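Local coordinates for protein 3'-5'-exonuclease (Saccharomyces cerevisiae, PDB 3E2V) that probably cuts double-stranded DNA as a magnesium-dependent TatD-type nuclease, with endonuclease activity and exonuclease activity running from the 3' to the 5' end, at residues 375-378 with 379-383. Numbering follows the deposited sequence.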
loop_
_atom_site.group_PDB
_atom_site.type_symbol
_atom_site.label_atom_id
_atom_site.label_comp_id
_atom_site.label_asym_id
_atom_site.label_seq_id
_atom_site.Cartn_x
_atom_site.Cartn_y
_atom_site.Cartn_z
ATOM N N VAL A 375 9.898 22.274 4.892
ATOM C CA VAL A 375 10.138 21.663 6.189
ATOM C C VAL A 375 11.525 21.093 6.060
ATOM O O VAL A 375 11.817 20.402 5.079
ATOM C CB VAL A 375 9.120 20.524 6.481
ATOM C CG1 VAL A 375 9.465 19.781 7.776
ATOM C CG2 VAL A 375 7.704 21.080 6.551
ATOM N N ASP A 376 12.398 21.421 7.003
ATOM C CA ASP A 376 13.727 20.833 7.099
ATOM C C ASP A 376 13.710 19.309 6.862
ATOM O O ASP A 376 12.883 18.591 7.433
ATOM C CB ASP A 376 14.291 21.142 8.488
ATOM C CG ASP A 376 15.588 20.442 8.757
ATOM O OD1 ASP A 376 16.613 20.835 8.163
ATOM O OD2 ASP A 376 15.591 19.489 9.556
ATOM N N LEU A 377 14.625 18.820 6.032
ATOM C CA LEU A 377 14.643 17.393 5.654
ATOM C C LEU A 377 14.686 16.434 6.858
ATOM O O LEU A 377 13.881 15.505 6.956
ATOM C CB LEU A 377 15.796 17.101 4.682
ATOM C CG LEU A 377 15.927 15.676 4.157
ATOM C CD1 LEU A 377 14.671 15.260 3.377
ATOM C CD2 LEU A 377 17.151 15.561 3.257
ATOM N N ALA A 378 15.625 16.650 7.774
ATOM C CA ALA A 378 15.763 15.768 8.927
ATOM C C ALA A 378 14.496 15.823 9.792
ATOM O O ALA A 378 14.066 14.796 10.344
ATOM C CB ALA A 378 17.021 16.140 9.747
ATOM N N THR A 379 13.895 17.008 9.864
ATOM C CA THR A 379 12.647 17.215 10.620
ATOM C C THR A 379 11.514 16.367 10.042
ATOM O O THR A 379 10.790 15.664 10.779
ATOM C CB THR A 379 12.235 18.712 10.610
ATOM O OG1 THR A 379 13.284 19.486 11.210
ATOM C CG2 THR A 379 10.932 18.936 11.372
ATOM N N LEU A 380 11.368 16.447 8.724
ATOM C CA LEU A 380 10.349 15.680 8.027
ATOM C C LEU A 380 10.570 14.179 8.204
ATOM O O LEU A 380 9.640 13.439 8.515
ATOM C CB LEU A 380 10.364 16.019 6.541
ATOM C CG LEU A 380 9.397 15.126 5.761
ATOM C CD1 LEU A 380 7.965 15.596 6.050
ATOM C CD2 LEU A 380 9.719 15.178 4.281
ATOM N N ILE A 381 11.800 13.730 8.007
ATOM C CA ILE A 381 12.139 12.315 8.142
ATOM C C ILE A 381 11.807 11.778 9.537
ATOM O O ILE A 381 11.205 10.716 9.684
ATOM C CB ILE A 381 13.601 12.037 7.712
ATOM C CG1 ILE A 381 13.730 12.261 6.194
ATOM C CG2 ILE A 381 14.008 10.629 8.093
ATOM C CD1 ILE A 381 15.174 12.316 5.723
ATOM N N ASP A 382 12.188 12.544 10.564
ATOM C CA ASP A 382 11.876 12.209 11.937
ATOM C C ASP A 382 10.366 12.125 12.208
ATOM O O ASP A 382 9.895 11.135 12.794
ATOM C CB ASP A 382 12.537 13.225 12.873
ATOM C CG ASP A 382 12.183 12.986 14.333
ATOM O OD1 ASP A 382 12.774 12.070 14.944
ATOM O OD2 ASP A 382 11.287 13.692 14.872
ATOM N N THR A 383 9.612 13.136 11.793
ATOM C CA THR A 383 8.151 13.081 12.016
ATOM C C THR A 383 7.532 11.883 11.295
ATOM O O THR A 383 6.764 11.133 11.900
ATOM C CB THR A 383 7.464 14.386 11.581
ATOM O OG1 THR A 383 7.842 15.450 12.466
ATOM C CG2 THR A 383 5.944 14.275 11.593
#
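Asp376 is the N-cap of helix 377-392, the last helix of this TatD-type TIM-barrel chain, and its side chain caps Thr379 in the first turn. Walking out along the aspartate, CB passes 3.3 Å from Thr379 OG1, and CG, anti to its own backbone N (chi1 173°), turns the carboxylate back over the first turn. At the tip, OD2 makes both capping bonds to Thr379: it accepts the backbone N of Thr379 at 3.0 Å and the hydroxyl OG1 of the same residue at 2.8 Å. Both donors arrive on the anti side of the oxygen, the hydroxyl close to the carboxylate plane and the amide well out of it. The threonine turns OG1 beside its own N, which lets one carboxylate oxygen hold both. The carboxylate's negative charge probably also interacts favourably with the positive, N-terminal end of the helix dipole.

The same aspartate starts the regular helical ladder through its backbone, its carbonyl O taking Leu380 N at 2.9 Å. Leu377 O then receives Ile381 N almost straight on, with an N-H...O angle of 170°, and Ala378 O receives Asp382 N.

Apolar groups pack on other sides of this turn. One turn apart and set at a slant to each other, Leu377 and Ile381 meet where Leu377 CG and CD1 each lie 3.8 Å from Ile381 CD1, and their side chains also reach Ser370 and Ala366, respectively, on helix 362-373. Leu380 is buried against Val369 and Ser370 of that helix and Thr295 of a loop, so the new helix is seated on the one before it. Just ahead of the cap, Val375 turns CG1 back toward the turn: CG1 lies 4.0 Å from Thr379 CG2 and 4.1 Å from Leu380 CB.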